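Local coordinates for protein putative rRNA methylase (Clostridium thermocellum ATCC 27405, PDB 3EEY) that binds S-adenosylmethionine in a Rossmann-like domain and probably transfers its methyl group, perhaps to ribosomal RNA, at residues 58-63 and 76-81; 82-87 and 115-120; 124-129 and 183-188. All blocks are in the same frame, centred on the assembly; numbering follows the deposited sequence.

Interaction 1: 58-63 and 76-81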
loop_
_atom_site.group_PDB
_atom_site.type_symbol
_atom_site.label_atom_id
_atom_site.label_comp_id
_atom_site.label_asym_id
_atom_site.label_seq_id
_atom_site.Cartn_x
_atom_site.Cartn_y
_atom_site.Cartn_z
ATOM N N LYS A 58 21.365 -10.929 23.499
ATOM C CA LYS A 58 22.125 -9.947 22.725
ATOM C C LYS A 58 21.214 -8.828 22.217
ATOM O O LYS A 58 21.588 -7.655 22.230
ATOM C CB LYS A 58 22.828 -10.647 21.554
ATOM C CG LYS A 58 23.717 -9.755 20.702
ATOM C CD LYS A 58 24.272 -10.517 19.501
ATOM C CE LYS A 58 24.869 -9.579 18.455
ATOM N NZ LYS A 58 26.085 -8.864 18.940
ATOM N N ALA A 59 20.014 -9.204 21.790
ATOM C CA ALA A 59 19.035 -8.258 21.271
ATOM C C ALA A 59 18.393 -7.384 22.350
ATOM O O ALA A 59 18.127 -6.206 22.110
ATOM C CB ALA A 59 17.975 -8.989 20.481
ATOM N N ILE A 60 18.145 -7.958 23.527
ATOM C CA ILE A 60 17.605 -7.209 24.668
ATOM C C ILE A 60 18.622 -6.173 25.172
ATOM O O ILE A 60 18.252 -5.043 25.493
ATOM C CB ILE A 60 17.112 -8.165 25.815
ATOM C CG1 ILE A 60 15.945 -9.048 25.340
ATOM C CG2 ILE A 60 16.712 -7.392 27.084
ATOM C CD1 ILE A 60 14.620 -8.314 25.062
ATOM N N ALA A 61 19.898 -6.560 25.192
ATOM C CA ALA A 61 20.986 -5.700 25.664
ATOM C C ALA A 61 21.248 -4.522 24.724
ATOM O O ALA A 61 21.457 -3.394 25.176
ATOM C CB ALA A 61 22.257 -6.513 25.871
ATOM N N ASN A 62 21.228 -4.796 23.422
ATOM C CA ASN A 62 21.384 -3.765 22.397
ATOM C C ASN A 62 20.228 -2.765 22.351
ATOM O O ASN A 62 20.441 -1.578 22.103
ATOM C CB ASN A 62 21.571 -4.403 21.020
ATOM C CG ASN A 62 22.930 -5.063 20.857
ATOM O OD1 ASN A 62 23.764 -5.042 21.765
ATOM N ND2 ASN A 62 23.159 -5.653 19.692
ATOM N N THR A 63 19.015 -3.259 22.588
ATOM C CA THR A 63 17.821 -2.424 22.683
ATOM C C THR A 63 17.842 -1.572 23.957
ATOM O O THR A 63 17.462 -0.399 23.915
ATOM C CB THR A 63 16.527 -3.284 22.576
ATOM O OG1 THR A 63 16.543 -4.013 21.342
ATOM C CG2 THR A 63 15.275 -2.432 22.613
ATOM N N VAL A 76 9.559 2.122 28.276
ATOM C CA VAL A 76 9.679 0.813 27.615
ATOM C C VAL A 76 9.847 -0.356 28.597
ATOM O O VAL A 76 10.720 -0.330 29.461
ATOM C CB VAL A 76 10.843 0.806 26.583
ATOM C CG1 VAL A 76 10.882 -0.503 25.809
ATOM C CG2 VAL A 76 10.716 1.978 25.621
ATOM N N THR A 77 9.002 -1.377 28.454
ATOM C CA THR A 77 9.150 -2.637 29.182
ATOM C C THR A 77 9.703 -3.718 28.246
ATOM O O THR A 77 9.008 -4.202 27.347
ATOM C CB THR A 77 7.805 -3.102 29.784
ATOM O OG1 THR A 77 7.246 -2.055 30.582
ATOM C CG2 THR A 77 7.986 -4.337 30.635
ATOM N N LEU A 78 10.962 -4.086 28.456
ATOM C CA LEU A 78 11.610 -5.110 27.640
ATOM C C LEU A 78 11.465 -6.485 28.268
ATOM O O LEU A 78 11.778 -6.679 29.445
ATOM C CB LEU A 78 13.090 -4.784 27.414
ATOM C CG LEU A 78 13.422 -3.564 26.547
ATOM C CD1 LEU A 78 14.923 -3.343 26.500
ATOM C CD2 LEU A 78 12.859 -3.710 25.143
ATOM N N ILE A 79 10.992 -7.436 27.466
ATOM C CA ILE A 79 10.662 -8.778 27.931
ATOM C C ILE A 79 11.447 -9.795 27.115
ATOM O O ILE A 79 11.374 -9.800 25.887
ATOM C CB ILE A 79 9.136 -9.039 27.820
ATOM C CG1 ILE A 79 8.376 -8.169 28.831
ATOM C CG2 ILE A 79 8.813 -10.497 28.056
ATOM C CD1 ILE A 79 7.048 -7.663 28.336
ATOM N N LYS A 80 12.223 -10.636 27.797
ATOM C CA LYS A 80 12.938 -11.704 27.121
ATOM C C LYS A 80 12.057 -12.954 27.066
ATOM O O LYS A 80 12.249 -13.922 27.811
ATOM C CB LYS A 80 14.292 -11.992 27.777
ATOM C CG LYS A 80 15.240 -12.785 26.880
ATOM C CD LYS A 80 16.016 -13.820 27.675
ATOM C CE LYS A 80 16.660 -14.841 26.760
ATOM N NZ LYS A 80 17.316 -15.935 27.525
ATOM N N ASP A 81 11.071 -12.902 26.181
ATOM C CA ASP A 81 10.198 -14.032 25.900
ATOM C C ASP A 81 9.736 -13.921 24.451
ATOM O O ASP A 81 9.860 -12.865 23.830
ATOM C CB ASP A 81 8.995 -14.024 26.851
ATOM C CG ASP A 81 8.332 -15.394 26.995
ATOM O OD1 ASP A 81 8.756 -16.369 26.330
ATOM O OD2 ASP A 81 7.370 -15.487 27.786
#
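Helix 58-63 and strand 76-79 run nearly antiparallel, at 164° between their N-to-C directions, with their axes 9.5 Å apart at the closest point and Ile-60 lying opposite Lys-80. The helix meets the strand through two residues one turn apart, Ile-60 and Thr-63, and the contact is van der Waals packing, methyl against methyl or methylene and methyl against backbone carbonyl. Ile-60 holds CG1 anti to its carbonyl carbon (chi1 -63°), so that this branch reaches the backbone around Ile-79 and Lys-80: Ile-60 CD1 stops 3.7 Å from the backbone O of Ile-79, while Ile-60 CG1 lies 4.1 Å from CG of Lys-80, whose aliphatic part runs roughly perpendicular to it. Beyond that point the Lys-80 chain bends at chi2 and leads away, so its methylenes pack here while its ammonium makes a long, weak ion pair with Asp-57. Leu-78 points at the helix and spreads its two methyls over the turn. Leu-78 CD2 lies 3.7 Å from CG2 of Thr-63, and Leu-78 CD1 approaches the backbone O of Ile-60 at 3.9 Å. Thr-63 can offer a methyl because its hydroxyl is turned back along the helix: Thr-63 OG1 donates to the carbonyl O of Ala-59 at 2.8 Å, an oxygen that also receives the Thr-63 N-H, and CG2 is left to face the leucine. Ile-79 points away from the helix and packs against Phe-51 and Phe-53. The helix thus forms the crossover of a beta-alpha-beta unit, strand 49-53, helix 57-69, strand 76-79, the repeating element of the Rossmann-like methyltransferase fold.

Interaction 2: 82-87 and 115-120; sequences GHQNMD and PETTIQ. With SAM (S-adenosylmethionine), chain K.
The imidazole of His-83 lies with one face against the adenine of S-adenosylmethionine, N1 of the base standing 3.2 Å above the His-83 ring plane and over its centre, while a water sits in plane at the ring edge; Thr-117 O and the CA of Thr-118 approach obliquely. Phe-99 also meets this ring, its plane steeply inclined. The water is 2.8 Å from NE2 of His-83 and is shared with Thr-117 OG1 and Thr-118 OG1, donating to the latter. Both hydroxyls are also hydrogen-bonded to the backbone O of Arg-114, and that of Thr-118 to Glu-149 as well. ND1 of His-83 is bonded to the backbone O of Ala-29, so both ring nitrogens are engaged and the rotation of the imidazole is fixed. His-83 takes the crowded rotamer, CG between the backbone N and the carbonyl carbon (chi1 44°), which folds the ring back over the base that its own N-H grips: His-83 N donates to adenine N1 at 2.9 Å. Gln-84 adopts the same crowded first torsion and bends at chi2, laying its amide alongside Thr-117. Gln-84 NE2 comes to 3.5 Å from CG2 of Thr-117, and Gln-84 OE1 accepts from adenine N6 at 3.1 Å in a nearly straight bond of 171°. CB of Gln-84 packs 3.8 Å from CB of Gln-120. A backbone donor for N1 and a side-chain acceptor for N6 thus read the adenine edge, consistent with selection of adenine. Helix 115-120 acts as a second shell, backing the glutamine with a threonine methyl and holding the histidine through water.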
loop_
_atom_site.group_PDB
_atom_site.type_symbol
_atom_site.label_atom_id
_atom_site.label_comp_id
_atom_site.label_asym_id
_atom_site.label_seq_id
_atom_site.Cartn_x
_atom_site.Cartn_y
_atom_site.Cartn_z
ATOM N N GLY A 82 9.217 -15.018 23.909
ATOM C CA GLY A 82 8.653 -15.010 22.570
ATOM C C GLY A 82 7.420 -14.140 22.476
ATOM O O GLY A 82 6.680 -14.011 23.444
ATOM N N HIS A 83 7.210 -13.536 21.308
ATOM C CA HIS A 83 6.053 -12.686 21.050
ATOM C C HIS A 83 4.745 -13.469 21.039
ATOM O O HIS A 83 3.682 -12.895 21.259
ATOM C CB HIS A 83 6.206 -11.850 19.761
ATOM C CG HIS A 83 6.759 -12.601 18.582
ATOM N ND1 HIS A 83 7.635 -12.024 17.690
ATOM C CD2 HIS A 83 6.559 -13.868 18.140
ATOM C CE1 HIS A 83 7.947 -12.899 16.748
ATOM N NE2 HIS A 83 7.310 -14.028 17.000
ATOM N N GLN A 84 4.834 -14.777 20.796
ATOM C CA GLN A 84 3.684 -15.682 20.921
ATOM C C GLN A 84 3.085 -15.709 22.333
ATOM O O GLN A 84 1.946 -16.124 22.515
ATOM C CB GLN A 84 4.053 -17.102 20.463
ATOM C CG GLN A 84 5.040 -17.854 21.347
ATOM C CD GLN A 84 6.490 -17.634 20.952
ATOM O OE1 GLN A 84 6.836 -16.631 20.328
ATOM N NE2 GLN A 84 7.346 -18.573 21.322
ATOM N N ASN A 85 3.854 -15.239 23.317
ATOM C CA ASN A 85 3.421 -15.206 24.710
ATOM C C ASN A 85 3.085 -13.800 25.201
ATOM O O ASN A 85 3.081 -13.563 26.410
ATOM C CB ASN A 85 4.503 -15.804 25.619
ATOM C CG ASN A 85 4.846 -17.240 25.274
ATOM O OD1 ASN A 85 3.965 -18.082 25.087
ATOM N ND2 ASN A 85 6.140 -17.534 25.212
ATOM N N MET A 86 2.799 -12.882 24.272
ATOM C CA MET A 86 2.606 -11.463 24.604
ATOM C C MET A 86 1.395 -11.196 25.504
ATOM O O MET A 86 1.353 -10.190 26.218
ATOM C CB MET A 86 2.617 -10.551 23.346
ATOM C CG MET A 86 1.345 -10.523 22.488
ATOM S SD MET A 86 1.262 -9.233 21.212
ATOM C CE MET A 86 2.682 -9.682 20.215
ATOM N N ASP A 87 0.430 -12.115 25.481
ATOM C CA ASP A 87 -0.794 -12.010 26.285
ATOM C C ASP A 87 -0.571 -12.237 27.787
ATOM O O ASP A 87 -1.401 -11.842 28.608
ATOM C CB ASP A 87 -1.867 -12.971 25.758
ATOM C CG ASP A 87 -1.406 -14.423 25.740
ATOM O OD1 ASP A 87 -0.211 -14.691 25.488
ATOM O OD2 ASP A 87 -2.252 -15.309 25.962
ATOM N N PRO A 115 7.233 -19.677 11.462
ATOM C CA PRO A 115 5.824 -19.536 11.062
ATOM C C PRO A 115 4.826 -19.786 12.183
ATOM O O PRO A 115 3.937 -18.963 12.387
ATOM C CB PRO A 115 5.653 -20.598 9.972
ATOM C CG PRO A 115 7.000 -20.831 9.442
ATOM C CD PRO A 115 7.975 -20.562 10.540
ATOM N N GLU A 116 4.996 -20.900 12.898
ATOM C CA GLU A 116 4.116 -21.336 13.992
ATOM C C GLU A 116 3.923 -20.259 15.054
ATOM O O GLU A 116 2.792 -19.924 15.413
ATOM C CB GLU A 116 4.677 -22.591 14.676
ATOM C CG GLU A 116 5.317 -23.638 13.744
ATOM C CD GLU A 116 6.818 -23.426 13.525
ATOM O OE1 GLU A 116 7.249 -23.432 12.349
ATOM O OE2 GLU A 116 7.564 -23.253 14.517
ATOM N N THR A 117 5.042 -19.711 15.528
ATOM C CA THR A 117 5.055 -18.749 16.629
ATOM C C THR A 117 4.652 -17.358 16.159
ATOM O O THR A 117 4.047 -16.593 16.917
ATOM C CB THR A 117 6.429 -18.730 17.361
ATOM O OG1 THR A 117 7.493 -18.650 16.408
ATOM C CG2 THR A 117 6.626 -20.004 18.168
ATOM N N THR A 118 4.984 -17.039 14.908
ATOM C CA THR A 118 4.577 -15.769 14.293
ATOM C C THR A 118 3.061 -15.708 14.159
ATOM O O THR A 118 2.446 -14.718 14.566
ATOM C CB THR A 118 5.246 -15.536 12.924
ATOM O OG1 THR A 118 6.671 -15.555 13.074
ATOM C CG2 THR A 118 4.823 -14.191 12.339
ATOM N N ILE A 119 2.470 -16.781 13.626
ATOM C CA ILE A 119 1.013 -16.913 13.511
ATOM C C ILE A 119 0.317 -16.813 14.885
ATOM O O ILE A 119 -0.688 -16.115 15.029
ATOM C CB ILE A 119 0.628 -18.222 12.734
ATOM C CG1 ILE A 119 0.938 -18.056 11.244
ATOM C CG2 ILE A 119 -0.840 -18.570 12.911
ATOM C CD1 ILE A 119 1.155 -19.351 10.496
ATOM N N GLN A 120 0.870 -17.501 15.884
ATOM C CA GLN A 120 0.406 -17.393 17.271
ATOM C C GLN A 120 0.433 -15.957 17.787
ATOM O O GLN A 120 -0.572 -15.474 18.308
ATOM C CB GLN A 120 1.276 -18.232 18.199
ATOM C CG GLN A 120 0.868 -19.658 18.379
ATOM C CD GLN A 120 1.582 -20.265 19.556
ATOM O OE1 GLN A 120 1.292 -19.927 20.708
ATOM N NE2 GLN A 120 2.542 -21.147 19.280
HETATM N N SAM K . 12.883 -4.435 14.360
HETATM C CA SAM K . 14.244 -5.043 14.501
HETATM C C SAM K . 15.351 -3.986 14.481
HETATM O O SAM K . 16.529 -4.272 14.236
HETATM O OXT SAM K . 15.087 -2.810 14.728
HETATM C CB SAM K . 14.456 -6.131 13.455
HETATM C CG SAM K . 13.893 -7.479 13.893
HETATM S SD SAM K . 14.847 -8.897 13.287
HETATM C CE SAM K . 14.384 -8.877 11.533
HETATM C "C5'" SAM K . 13.868 -10.264 13.968
HETATM C "C4'" SAM K . 14.047 -10.353 15.487
HETATM O "O4'" SAM K . 13.026 -11.135 16.078
HETATM C "C3'" SAM K . 15.381 -10.987 15.879
HETATM O "O3'" SAM K . 16.026 -10.134 16.796
HETATM C "C2'" SAM K . 15.009 -12.306 16.527
HETATM O "O2'" SAM K . 15.886 -12.678 17.574
HETATM C "C1'" SAM K . 13.602 -12.006 17.032
HETATM N N9 SAM K . 12.768 -13.208 17.226
HETATM C C8 SAM K . 12.881 -14.441 16.627
HETATM N N7 SAM K . 11.901 -15.242 17.113
HETATM C C5 SAM K . 11.173 -14.533 18.011
HETATM C C6 SAM K . 10.074 -14.843 18.805
HETATM N N6 SAM K . 9.504 -16.045 18.778
HETATM N N1 SAM K . 9.567 -13.875 19.643
HETATM C C2 SAM K . 10.119 -12.614 19.715
HETATM N N3 SAM K . 11.196 -12.315 18.921
HETATM C C4 SAM K . 11.715 -13.256 18.090
HETATM O O HOH W 1 8.302 -16.175 15.486
#

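Interaction 3: 124-129 and 183-188; sequences KAMELL and VCIEKI
On one face of the Rossmann-like sheet, the C-terminal end of helix 115-128 packs against strand 181-187, the strand that runs antiparallel to its neighbours 133-139 and 165-172. The short axes of helix 124-128 and strand 183-187 are 9.5 Å apart and inclined at 35°. Ile-185 and Lys-187, alternate residues of the strand, both point at the helix. Met-126 bends at chi3 and brings SD to 4.1 Å from CG2 of Ile-185, the two side chains roughly perpendicular; Phe-165 of the neighbouring strand touches both of them. Leu-129, the first residue to leave helical backbone angles, turns its side chain toward the strand, and its CD1 lies 4.1 Å from CB of Lys-187 as the two side chains run alongside each other with reversed directions. Lys-187 starts extended, with CG anti to the backbone N (chi1 -177°), then bends at chi3 (-98°) so that its tip arrives at the helix end. There the carbonyls of the last turn and of the residue following it gather, and a positive charge would be well placed to offset the negative pole of the helix. Glu-190 also forms a salt bridge with the ammonium. Two carbonyl oxygens, each approached in its own plane, hold NZ of Lys-187: Met-126 O at 3.0 Å and Leu-129 O at 2.7 Å.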
loop_
_atom_site.group_PDB
_atom_site.type_symbol
_atom_site.label_atom_id
_atom_site.label_comp_id
_atom_site.label_asym_id
_atom_site.label_seq_id
_atom_site.Cartn_x
_atom_site.Cartn_y
_atom_site.Cartn_z
ATOM N N LYS A 124 -2.573 -13.296 18.922
ATOM C CA LYS A 124 -2.529 -12.623 20.220
ATOM C C LYS A 124 -2.587 -11.113 20.047
ATOM O O LYS A 124 -3.326 -10.430 20.761
ATOM C CB LYS A 124 -1.268 -13.016 21.013
ATOM C CG LYS A 124 -1.139 -14.498 21.406
ATOM C CD LYS A 124 -2.440 -15.081 21.959
ATOM C CE LYS A 124 -2.249 -16.393 22.724
ATOM N NZ LYS A 124 -0.992 -17.130 22.411
ATOM N N ALA A 125 -1.816 -10.603 19.091
ATOM C CA ALA A 125 -1.803 -9.180 18.775
ATOM C C ALA A 125 -3.157 -8.711 18.259
ATOM O O ALA A 125 -3.610 -7.629 18.625
ATOM C CB ALA A 125 -0.712 -8.864 17.769
ATOM N N MET A 126 -3.794 -9.525 17.409
ATOM C CA MET A 126 -5.128 -9.205 16.878
ATOM C C MET A 126 -6.193 -9.151 17.982
ATOM O O MET A 126 -7.081 -8.305 17.933
ATOM C CB MET A 126 -5.539 -10.158 15.741
ATOM C CG MET A 126 -5.038 -9.753 14.348
ATOM S SD MET A 126 -5.580 -10.751 12.928
ATOM C CE MET A 126 -4.473 -12.141 13.060
ATOM N N GLU A 127 -6.091 -10.044 18.969
ATOM C CA GLU A 127 -6.968 -10.026 20.143
ATOM C C GLU A 127 -6.738 -8.780 21.002
ATOM O O GLU A 127 -7.688 -8.145 21.460
ATOM C CB GLU A 127 -6.757 -11.288 20.988
ATOM C CG GLU A 127 -7.558 -12.502 20.522
ATOM C CD GLU A 127 -6.939 -13.831 20.935
ATOM O OE1 GLU A 127 -6.255 -13.890 21.985
ATOM O OE2 GLU A 127 -7.147 -14.826 20.201
ATOM N N LEU A 128 -5.463 -8.442 21.208
ATOM C CA LEU A 128 -5.057 -7.315 22.056
ATOM C C LEU A 128 -5.325 -5.938 21.465
ATOM O O LEU A 128 -5.350 -4.956 22.199
ATOM C CB LEU A 128 -3.570 -7.440 22.423
ATOM C CG LEU A 128 -3.186 -8.373 23.578
ATOM C CD1 LEU A 128 -1.686 -8.583 23.624
ATOM C CD2 LEU A 128 -3.690 -7.830 24.914
ATOM N N LEU A 129 -5.511 -5.869 20.146
ATOM C CA LEU A 129 -5.754 -4.609 19.436
ATOM C C LEU A 129 -7.076 -3.983 19.782
ATOM O O LEU A 129 -8.103 -4.667 19.822
ATOM C CB LEU A 129 -5.744 -4.814 17.921
ATOM C CG LEU A 129 -4.489 -4.605 17.082
ATOM C CD1 LEU A 129 -4.924 -4.473 15.634
ATOM C CD2 LEU A 129 -3.700 -3.379 17.518
ATOM N N VAL A 183 2.639 -6.086 5.245
ATOM C CA VAL A 183 1.245 -6.394 5.535
ATOM C C VAL A 183 0.746 -5.447 6.632
ATOM O O VAL A 183 1.404 -5.264 7.646
ATOM C CB VAL A 183 1.030 -7.883 5.910
ATOM C CG1 VAL A 183 -0.426 -8.174 6.131
ATOM C CG2 VAL A 183 1.535 -8.798 4.801
ATOM N N CYS A 184 -0.392 -4.809 6.387
ATOM C CA CYS A 184 -1.035 -3.950 7.366
ATOM C C CYS A 184 -2.351 -4.569 7.784
ATOM O O CYS A 184 -3.202 -4.830 6.945
ATOM C CB CYS A 184 -1.292 -2.565 6.783
ATOM S SG CYS A 184 0.181 -1.603 6.538
ATOM N N ILE A 185 -2.498 -4.830 9.080
ATOM C CA ILE A 185 -3.737 -5.356 9.640
ATOM C C ILE A 185 -4.379 -4.289 10.512
ATOM O O ILE A 185 -3.763 -3.823 11.459
ATOM C CB ILE A 185 -3.478 -6.614 10.502
ATOM C CG1 ILE A 185 -2.631 -7.636 9.734
ATOM C CG2 ILE A 185 -4.788 -7.218 10.986
ATOM C CD1 ILE A 185 -1.883 -8.586 10.617
ATOM N N GLU A 186 -5.608 -3.900 10.188
ATOM C CA GLU A 186 -6.337 -2.905 10.976
ATOM C C GLU A 186 -7.635 -3.490 11.488
ATOM O O GLU A 186 -8.421 -4.010 10.704
ATOM C CB GLU A 186 -6.661 -1.664 10.141
ATOM C CG GLU A 186 -7.218 -0.524 10.987
ATOM C CD GLU A 186 -7.842 0.603 10.188
ATOM O OE1 GLU A 186 -7.664 0.658 8.960
ATOM O OE2 GLU A 186 -8.519 1.450 10.802
ATOM N N LYS A 187 -7.865 -3.397 12.794
ATOM C CA LYS A 187 -9.120 -3.851 13.388
ATOM C C LYS A 187 -10.225 -2.851 13.091
ATOM O O LYS A 187 -10.072 -1.663 13.333
ATOM C CB LYS A 187 -8.975 -4.066 14.899
ATOM C CG LYS A 187 -10.229 -4.614 15.582
ATOM C CD LYS A 187 -10.023 -4.881 17.069
ATOM C CE LYS A 187 -9.728 -6.340 17.324
ATOM N NZ LYS A 187 -9.457 -6.692 18.746
ATOM N N ILE A 188 -11.335 -3.338 12.543
ATOM C CA ILE A 188 -12.469 -2.468 12.229
ATOM C C ILE A 188 -13.721 -2.804 13.043
ATOM O O ILE A 188 -14.657 -2.002 13.114
ATOM C CB ILE A 188 -12.774 -2.427 10.707
ATOM C CG1 ILE A 188 -13.108 -3.823 10.160
ATOM C CG2 ILE A 188 -11.614 -1.789 9.957
ATOM C CD1 ILE A 188 -13.559 -3.828 8.714
#

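The three contacts follow one another along the chain and across the fold. Interactions 1 and 3 reach the same sheet about 23 Å apart, centre to centre, on opposite sides of the chain's centre. Interaction 2 adjoins interaction 1 in sequence, Asp-81 leading directly into Gly-82, and shares helix 115-128 with interaction 3, about 13 Å away between centres. There Lys-124 NZ approaches Gln-84 O at 3.1 Å, a probable hydrogen bond, and Met-86 CG packs 3.8 Å from Leu-128 CD1. Interaction 2 touches the cofactor directly; in interaction 1 the Thr-63 side chain stays about 7 Å from it and Ile-60 lies beside cofactor-binding Asp-54, whereas interaction 3 is remote from the pocket.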